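Local coordinates for mediator of RNA polymerase II transcription subunit 18 (Schizosaccharomyces pombe, PDB 3C0T), which serves as a subunit of Mediator, the coactivator complex that relays signals from gene-specific regulators to the RNA polymerase II machinery, at residues A[32-37]-A[124-129]; A[142-147]-A[161-166]. All coordinates share one frame; numbering follows the deposited sequence.

Interaction 1 of 2, residues A[32-37]-A[124-129]; sequences ILEFWV and YIIQGL
The first torsions of Y124 and W36 lay the two side chains side by side. CG of Y124 sits between the backbone N and the carbonyl carbon (chi1 52°), whereas CG of W36 lies anti to its own carbonyl carbon (chi1 -71°). CB of W36 stands over the tyrosine ring, 3.9 Å from its centroid, a CH-pi contact. The five-membered ring of the indole and the phenol are offset, almost parallel and with little overlap. Within its own strand, W36 NE1 donates to E34 OE1 (3.0 Å); the oxygen lies in the indole plane, the N-H above the carboxylate plane. The indole also touches I126, with CD1 of W36 3.7 Å from CG1 of I126. An alanine in place of W36 would probably remove the indole N-H from E34 OE1, leaving R139 as its salt-bridge partner, and would open a gap beside I126 CG1. On the opposite face of the sheet, F35 CD1 packs on I125 CG1 at 3.7 Å. The backbones form an antiparallel ladder of six hydrogen bonds. The bond from W36 N to Y124 O is the straightest at 168°. Strands 27-41 and 118-133 are thus neighbours in the large antiparallel sheet. Strand 56-61 pairs with the far edge of 27-41, and strand 136-146 with that of 118-133.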
ATOM      1  N   ILE A  32      -7.332  -6.765  -5.748  1.00 44.88           N
ATOM      2  CA  ILE A  32      -5.932  -6.450  -5.559  1.00 42.99           C
ATOM      3  C   ILE A  32      -5.283  -7.619  -4.812  1.00 42.40           C
ATOM      4  O   ILE A  32      -5.761  -8.028  -3.749  1.00 40.09           O
ATOM      5  CB  ILE A  32      -5.748  -5.191  -4.672  1.00 43.95           C
ATOM      6  CG1 ILE A  32      -6.242  -3.931  -5.395  1.00 46.81           C
ATOM      7  CG2 ILE A  32      -4.293  -5.084  -4.230  1.00 42.34           C
ATOM      8  CD1 ILE A  32      -5.463  -3.567  -6.656  1.00 46.33           C
ATOM      9  N   LEU A  33      -4.221  -8.174  -5.384  1.00 41.67           N
ATOM     10  CA  LEU A  33      -3.465  -9.234  -4.720  1.00 43.26           C
ATOM     11  C   LEU A  33      -2.021  -9.030  -5.171  1.00 42.95           C
ATOM     12  O   LEU A  33      -1.656  -9.399  -6.288  1.00 42.27           O
ATOM     13  CB  LEU A  33      -3.956 -10.628  -5.108  1.00 41.28           C
ATOM     14  CG  LEU A  33      -3.364 -11.695  -4.172  1.00 43.87           C
ATOM     15  CD1 LEU A  33      -3.947 -11.515  -2.771  1.00 41.46           C
ATOM     16  CD2 LEU A  33      -3.670 -13.094  -4.690  1.00 45.02           C
ATOM     17  N   GLU A  34      -1.214  -8.426  -4.301  1.00 41.78           N
ATOM     18  CA  GLU A  34       0.183  -8.125  -4.619  1.00 41.80           C
ATOM     19  C   GLU A  34       1.186  -8.746  -3.654  1.00 42.08           C
ATOM     20  O   GLU A  34       0.908  -8.900  -2.460  1.00 42.86           O
ATOM     21  CB  GLU A  34       0.400  -6.603  -4.618  1.00 41.68           C
ATOM     22  CG  GLU A  34      -0.640  -5.813  -5.401  1.00 40.03           C
ATOM     23  CD  GLU A  34      -0.594  -4.314  -5.123  1.00 40.60           C
ATOM     24  OE1 GLU A  34      -0.279  -3.909  -3.978  1.00 38.27           O
ATOM     25  OE2 GLU A  34      -0.904  -3.534  -6.049  1.00 41.49           O
ATOM     26  N   PHE A  35       2.356  -9.096  -4.176  1.00 41.27           N
ATOM     27  CA  PHE A  35       3.418  -9.645  -3.347  1.00 41.45           C
ATOM     28  C   PHE A  35       4.485  -8.549  -3.293  1.00 42.94           C
ATOM     29  O   PHE A  35       4.976  -8.096  -4.333  1.00 42.51           O
ATOM     30  CB  PHE A  35       4.009 -10.912  -3.970  1.00 40.02           C
ATOM     31  CG  PHE A  35       4.742 -11.779  -2.989  1.00 41.11           C
ATOM     32  CD1 PHE A  35       4.160 -12.945  -2.494  1.00 42.66           C
ATOM     33  CD2 PHE A  35       5.998 -11.411  -2.524  1.00 43.56           C
ATOM     34  CE1 PHE A  35       4.822 -13.735  -1.543  1.00 44.74           C
ATOM     35  CE2 PHE A  35       6.670 -12.193  -1.570  1.00 43.86           C
ATOM     36  CZ  PHE A  35       6.077 -13.356  -1.081  1.00 44.66           C
ATOM     37  N   TRP A  36       4.821  -8.111  -2.083  1.00 43.51           N
ATOM     38  CA  TRP A  36       5.820  -7.067  -1.893  1.00 42.39           C
ATOM     39  C   TRP A  36       7.045  -7.602  -1.182  1.00 44.00           C
ATOM     40  O   TRP A  36       6.923  -8.298  -0.173  1.00 45.96           O
ATOM     41  CB  TRP A  36       5.266  -5.920  -1.038  1.00 40.64           C
ATOM     42  CG  TRP A  36       4.242  -5.065  -1.699  1.00 39.29           C
ATOM     43  CD1 TRP A  36       2.911  -5.337  -1.833  1.00 35.93           C
ATOM     44  CD2 TRP A  36       4.458  -3.787  -2.319  1.00 36.60           C
ATOM     45  NE1 TRP A  36       2.289  -4.312  -2.492  1.00 35.74           N
ATOM     46  CE2 TRP A  36       3.209  -3.345  -2.800  1.00 36.10           C
ATOM     47  CE3 TRP A  36       5.584  -2.974  -2.510  1.00 36.80           C
ATOM     48  CZ2 TRP A  36       3.046  -2.119  -3.464  1.00 36.96           C
ATOM     49  CZ3 TRP A  36       5.426  -1.752  -3.174  1.00 38.09           C
ATOM     50  CH2 TRP A  36       4.161  -1.337  -3.639  1.00 37.25           C
ATOM     51  N   VAL A  37       8.222  -7.273  -1.706  1.00 45.08           N
ATOM     52  CA  VAL A  37       9.475  -7.665  -1.067  1.00 46.96           C
ATOM     53  C   VAL A  37      10.266  -6.360  -0.958  1.00 45.94           C
ATOM     54  O   VAL A  37      10.398  -5.611  -1.933  1.00 45.09           O
ATOM     55  CB  VAL A  37      10.269  -8.728  -1.894  1.00 47.90           C
ATOM     56  CG1 VAL A  37       9.313  -9.753  -2.465  1.00 47.82           C
ATOM     57  CG2 VAL A  37      11.059  -8.066  -2.999  1.00 53.45           C
ATOM     58  N   TYR A 124       5.649  -9.056   2.325  1.00 42.48           N
ATOM     59  CA  TYR A 124       4.267  -9.242   2.733  1.00 41.99           C
ATOM     60  C   TYR A 124       3.367  -9.278   1.515  1.00 41.51           C
ATOM     61  O   TYR A 124       3.803  -9.043   0.381  1.00 41.02           O
ATOM     62  CB  TYR A 124       3.805  -8.130   3.699  1.00 39.96           C
ATOM     63  CG  TYR A 124       4.043  -6.728   3.198  1.00 38.44           C
ATOM     64  CD1 TYR A 124       5.279  -6.115   3.365  1.00 36.98           C
ATOM     65  CD2 TYR A 124       3.039  -6.027   2.520  1.00 39.65           C
ATOM     66  CE1 TYR A 124       5.522  -4.840   2.868  1.00 37.83           C
ATOM     67  CE2 TYR A 124       3.264  -4.747   2.021  1.00 37.94           C
ATOM     68  CZ  TYR A 124       4.512  -4.158   2.198  1.00 39.72           C
ATOM     69  OH  TYR A 124       4.752  -2.890   1.720  1.00 36.91           O
ATOM     70  N   ILE A 125       2.104  -9.584   1.762  1.00 40.54           N
ATOM     71  CA  ILE A 125       1.118  -9.683   0.709  1.00 40.49           C
ATOM     72  C   ILE A 125      -0.023  -8.708   0.973  1.00 40.24           C
ATOM     73  O   ILE A 125      -0.424  -8.510   2.121  1.00 39.73           O
ATOM     74  CB  ILE A 125       0.578 -11.130   0.636  1.00 41.76           C
ATOM     75  CG1 ILE A 125       1.647 -12.036   0.019  1.00 42.45           C
ATOM     76  CG2 ILE A 125      -0.733 -11.176  -0.150  1.00 42.48           C
ATOM     77  CD1 ILE A 125       1.290 -13.512   0.021  1.00 45.26           C
ATOM     78  N   ILE A 126      -0.514  -8.071  -0.086  1.00 39.80           N
ATOM     79  CA  ILE A 126      -1.629  -7.142   0.042  1.00 39.14           C
ATOM     80  C   ILE A 126      -2.845  -7.756  -0.640  1.00 41.63           C
ATOM     81  O   ILE A 126      -2.797  -8.146  -1.817  1.00 41.23           O
ATOM     82  CB  ILE A 126      -1.356  -5.762  -0.615  1.00 39.40           C
ATOM     83  CG1 ILE A 126      -0.219  -5.030   0.114  1.00 39.18           C
ATOM     84  CG2 ILE A 126      -2.618  -4.903  -0.548  1.00 36.79           C
ATOM     85  CD1 ILE A 126      -0.448  -4.856   1.607  1.00 41.14           C
ATOM     86  N   GLN A 127      -3.925  -7.840   0.128  1.00 40.47           N
ATOM     87  CA  GLN A 127      -5.192  -8.383  -0.319  1.00 39.18           C
ATOM     88  C   GLN A 127      -6.234  -7.276  -0.179  1.00 37.34           C
ATOM     89  O   GLN A 127      -6.366  -6.688   0.900  1.00 37.11           O
ATOM     90  CB  GLN A 127      -5.588  -9.551   0.587  1.00 40.81           C
ATOM     91  CG  GLN A 127      -7.020 -10.045   0.404  1.00 42.55           C
ATOM     92  CD  GLN A 127      -7.529 -10.822   1.619  1.00 45.41           C
ATOM     93  OE1 GLN A 127      -8.132 -11.879   1.477  1.00 50.36           O
ATOM     94  NE2 GLN A 127      -7.291 -10.294   2.814  1.00 43.61           N
ATOM     95  N   GLY A 128      -6.983  -6.995  -1.240  1.00 34.80           N
ATOM     96  CA  GLY A 128      -7.989  -5.958  -1.127  1.00 34.60           C
ATOM     97  C   GLY A 128      -8.747  -5.639  -2.395  1.00 38.59           C
ATOM     98  O   GLY A 128      -8.652  -6.355  -3.401  1.00 37.56           O
ATOM     99  N   LEU A 129      -9.504  -4.544  -2.332  1.00 38.96           N
ATOM    100  CA  LEU A 129     -10.310  -4.070  -3.444  1.00 41.43           C
ATOM    101  C   LEU A 129      -9.914  -2.643  -3.781  1.00 42.45           C
ATOM    102  O   LEU A 129      -9.488  -1.877  -2.914  1.00 41.54           O
ATOM    103  CB  LEU A 129     -11.801  -4.110  -3.077  1.00 41.23           C
ATOM    104  CG  LEU A 129     -12.435  -5.499  -2.973  1.00 41.38           C
ATOM    105  CD1 LEU A 129     -13.837  -5.406  -2.360  1.00 39.69           C
ATOM    106  CD2 LEU A 129     -12.487  -6.118  -4.361  1.00 39.13           C
TER

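Interaction 2 of 2, residues A[142-147]-A[161-166]; sequences QTLIPS and EEQPWI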
ATOM      1  N   GLN A 142      -5.895  -5.514   3.306  1.00 42.35           N
ATOM      2  CA  GLN A 142      -5.389  -6.168   4.493  1.00 44.24           C
ATOM      3  C   GLN A 142      -3.974  -6.608   4.149  1.00 43.93           C
ATOM      4  O   GLN A 142      -3.716  -7.025   3.018  1.00 43.51           O
ATOM      5  CB  GLN A 142      -6.262  -7.378   4.811  1.00 47.26           C
ATOM      6  CG  GLN A 142      -6.301  -7.728   6.280  1.00 56.73           C
ATOM      7  CD  GLN A 142      -7.513  -8.550   6.623  1.00 60.45           C
ATOM      8  OE1 GLN A 142      -7.666  -9.688   6.154  1.00 62.98           O
ATOM      9  NE2 GLN A 142      -8.403  -7.976   7.432  1.00 60.93           N
ATOM     10  N   THR A 143      -3.040  -6.491   5.086  1.00 43.23           N
ATOM     11  CA  THR A 143      -1.695  -6.933   4.767  1.00 45.55           C
ATOM     12  C   THR A 143      -1.477  -8.306   5.402  1.00 45.63           C
ATOM     13  O   THR A 143      -1.676  -8.507   6.605  1.00 44.47           O
ATOM     14  CB  THR A 143      -0.613  -5.880   5.177  1.00 46.02           C
ATOM     15  OG1 THR A 143       0.095  -6.315   6.331  1.00 51.32           O
ATOM     16  CG2 THR A 143      -1.245  -4.543   5.428  1.00 39.08           C
ATOM     17  N   LEU A 144      -1.119  -9.258   4.546  1.00 46.09           N
ATOM     18  CA  LEU A 144      -0.919 -10.642   4.943  1.00 45.60           C
ATOM     19  C   LEU A 144       0.531 -11.101   4.952  1.00 45.94           C
ATOM     20  O   LEU A 144       1.424 -10.388   4.501  1.00 47.25           O
ATOM     21  CB  LEU A 144      -1.746 -11.540   4.019  1.00 45.38           C
ATOM     22  CG  LEU A 144      -3.249 -11.734   4.297  1.00 48.40           C
ATOM     23  CD1 LEU A 144      -3.769 -10.753   5.341  1.00 46.74           C
ATOM     24  CD2 LEU A 144      -4.014 -11.603   2.986  1.00 46.56           C
ATOM     25  N   ILE A 145       0.746 -12.309   5.461  1.00 46.58           N
ATOM     26  CA  ILE A 145       2.071 -12.908   5.560  1.00 46.01           C
ATOM     27  C   ILE A 145       2.065 -14.268   4.872  1.00 47.01           C
ATOM     28  O   ILE A 145       1.212 -15.103   5.158  1.00 46.91           O
ATOM     29  CB  ILE A 145       2.470 -13.119   7.056  1.00 46.94           C
ATOM     30  CG1 ILE A 145       2.415 -11.788   7.808  1.00 44.83           C
ATOM     31  CG2 ILE A 145       3.869 -13.713   7.157  1.00 45.60           C
ATOM     32  CD1 ILE A 145       3.327 -10.734   7.226  1.00 47.69           C
ATOM     33  N   PRO A 146       3.018 -14.506   3.955  1.00 48.33           N
ATOM     34  CA  PRO A 146       3.100 -15.788   3.239  1.00 49.02           C
ATOM     35  C   PRO A 146       3.290 -16.932   4.240  1.00 50.61           C
ATOM     36  O   PRO A 146       3.908 -16.749   5.293  1.00 49.48           O
ATOM     37  CB  PRO A 146       4.335 -15.619   2.357  1.00 45.70           C
ATOM     38  CG  PRO A 146       4.458 -14.145   2.189  1.00 48.03           C
ATOM     39  CD  PRO A 146       4.105 -13.605   3.541  1.00 48.13           C
ATOM     40  N   SER A 147       2.762 -18.108   3.923  1.00 52.46           N
ATOM     41  CA  SER A 147       2.925 -19.240   4.824  1.00 57.62           C
ATOM     42  C   SER A 147       4.332 -19.825   4.645  1.00 59.19           C
ATOM     43  O   SER A 147       4.781 -20.653   5.436  1.00 59.36           O
ATOM     44  CB  SER A 147       1.843 -20.298   4.559  1.00 55.87           C
ATOM     45  OG  SER A 147       1.692 -20.545   3.172  1.00 59.19           O
ATOM     46  N   GLU A 161      -5.339 -11.708  14.369  1.00 72.45           N
ATOM     47  CA  GLU A 161      -6.666 -12.265  14.116  1.00 74.67           C
ATOM     48  C   GLU A 161      -7.810 -11.251  14.136  1.00 73.47           C
ATOM     49  O   GLU A 161      -8.896 -11.523  13.621  1.00 72.98           O
ATOM     50  CB  GLU A 161      -6.945 -13.389  15.112  1.00 78.42           C
ATOM     51  CG  GLU A 161      -5.980 -14.559  14.978  1.00 84.53           C
ATOM     52  CD  GLU A 161      -6.142 -15.585  16.083  1.00 88.10           C
ATOM     53  OE1 GLU A 161      -5.396 -16.592  16.080  1.00 89.86           O
ATOM     54  OE2 GLU A 161      -7.015 -15.381  16.956  1.00 90.96           O
ATOM     55  N   GLU A 162      -7.566 -10.092  14.735  1.00 71.71           N
ATOM     56  CA  GLU A 162      -8.572  -9.037  14.810  1.00 72.11           C
ATOM     57  C   GLU A 162      -8.064  -7.844  14.011  1.00 68.83           C
ATOM     58  O   GLU A 162      -8.213  -6.687  14.404  1.00 68.40           O
ATOM     59  CB  GLU A 162      -8.811  -8.636  16.268  1.00 76.52           C
ATOM     60  CG  GLU A 162      -9.418  -9.749  17.112  1.00 83.59           C
ATOM     61  CD  GLU A 162     -10.717 -10.277  16.518  1.00 88.42           C
ATOM     62  OE1 GLU A 162     -11.723  -9.528  16.518  1.00 90.84           O
ATOM     63  OE2 GLU A 162     -10.728 -11.436  16.041  1.00 90.15           O
ATOM     64  N   GLN A 163      -7.465  -8.157  12.873  1.00 64.03           N
ATOM     65  CA  GLN A 163      -6.883  -7.166  11.984  1.00 59.08           C
ATOM     66  C   GLN A 163      -7.904  -6.341  11.215  1.00 52.87           C
ATOM     67  O   GLN A 163      -8.760  -6.889  10.522  1.00 51.44           O
ATOM     68  CB  GLN A 163      -5.978  -7.883  10.993  1.00 60.07           C
ATOM     69  CG  GLN A 163      -5.033  -6.990  10.252  1.00 61.56           C
ATOM     70  CD  GLN A 163      -4.057  -7.793   9.433  1.00 60.44           C
ATOM     71  OE1 GLN A 163      -3.369  -8.658   9.962  1.00 59.60           O
ATOM     72  NE2 GLN A 163      -3.993  -7.518   8.136  1.00 61.75           N
ATOM     73  N   PRO A 164      -7.834  -5.008  11.331  1.00 47.69           N
ATOM     74  CA  PRO A 164      -8.785  -4.166  10.602  1.00 46.95           C
ATOM     75  C   PRO A 164      -8.333  -4.036   9.144  1.00 45.55           C
ATOM     76  O   PRO A 164      -7.182  -4.352   8.811  1.00 43.16           O
ATOM     77  CB  PRO A 164      -8.685  -2.834  11.331  1.00 45.55           C
ATOM     78  CG  PRO A 164      -7.225  -2.787  11.685  1.00 47.07           C
ATOM     79  CD  PRO A 164      -6.975  -4.189  12.203  1.00 46.49           C
ATOM     80  N   TRP A 165      -9.241  -3.600   8.276  1.00 43.86           N
ATOM     81  CA  TRP A 165      -8.898  -3.385   6.879  1.00 42.67           C
ATOM     82  C   TRP A 165      -8.425  -1.945   6.819  1.00 43.10           C
ATOM     83  O   TRP A 165      -8.914  -1.095   7.571  1.00 42.48           O
ATOM     84  CB  TRP A 165     -10.110  -3.552   5.976  1.00 42.63           C
ATOM     85  CG  TRP A 165     -10.538  -4.970   5.802  1.00 44.11           C
ATOM     86  CD1 TRP A 165     -11.258  -5.722   6.681  1.00 43.63           C
ATOM     87  CD2 TRP A 165     -10.267  -5.816   4.676  1.00 42.72           C
ATOM     88  NE1 TRP A 165     -11.455  -6.987   6.176  1.00 43.79           N
ATOM     89  CE2 TRP A 165     -10.857  -7.073   4.947  1.00 44.33           C
ATOM     90  CE3 TRP A 165      -9.584  -5.636   3.467  1.00 41.20           C
ATOM     91  CZ2 TRP A 165     -10.789  -8.149   4.049  1.00 42.76           C
ATOM     92  CZ3 TRP A 165      -9.515  -6.710   2.568  1.00 44.64           C
ATOM     93  CH2 TRP A 165     -10.116  -7.950   2.869  1.00 43.43           C
ATOM     94  N   ILE A 166      -7.468  -1.669   5.946  1.00 41.53           N
ATOM     95  CA  ILE A 166      -6.955  -0.316   5.809  1.00 40.76           C
ATOM     96  C   ILE A 166      -7.590   0.332   4.592  1.00 42.80           C
ATOM     97  O   ILE A 166      -7.690  -0.290   3.529  1.00 42.09           O
ATOM     98  CB  ILE A 166      -5.415  -0.315   5.655  1.00 39.00           C
ATOM     99  CG1 ILE A 166      -4.770  -0.814   6.949  1.00 38.15           C
ATOM    100  CG2 ILE A 166      -4.906   1.093   5.313  1.00 38.00           C
ATOM    101  CD1 ILE A 166      -3.264  -0.905   6.888  1.00 39.24           C
TER
HETATM  102  O   HOH W   1      -4.562  -5.095   7.276  1.00 51.25           O
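The side-chain amide of Q163 reaches T143 across this contact. Its NE2 donates to T143 O at 2.9 Å. The acceptor lies close to the amide plane of Q163, while the donor is tilted 34° from the carbonyl plane of T143. A water accepts from Q163 NE2 and, at 3.0 Å, from T143 N, and it donates to P164 O. Q142 lies over one face of the W165 indole. Its NE2 is 3.4 Å above the ring plane, toward the rim, and its CB is 4.1 Å from the centroid of the six-membered ring, a CH-pi contact. CG of Q142 is anti to the backbone N (chi1 -152°), and the chain runs on extended across the indole. Further out, Q163 OE1 accepts from the backbone N of M159 and of N160, which fixes the turn of its amide. W165 stacks on F15, and a backbone hydrogen bond between W165 and V10 ties its strand to 2-10. Apolar side chains of another protein's chain pack on Q163 and on P164. The amide of Q163 is buried, with both ends satisfied, and with the water it binds the loop before strand 165-173 to T143; beyond it the backbone bond of I166 with Y141 begins the strand pairing.

The centres of interactions 1 and 2 are about 10 Å apart, and they meet through one strand pair. Strands 118-133 and 136-146 follow each other in the chain and are antiparallel neighbours in the sheet. Backbone hydrogen bonds probably join I125 to L144 and Q127 to Q142, and CB of Q127 packs on CD2 of L144. Along the chain, both segments of interaction 1 come before those of interaction 2. Together they tie strand 27-41, through 118-133 and 136-146, to the start of strand 165-173. All four segments belong to the Med18 family region, and both contacts adjoin a chain of another protein.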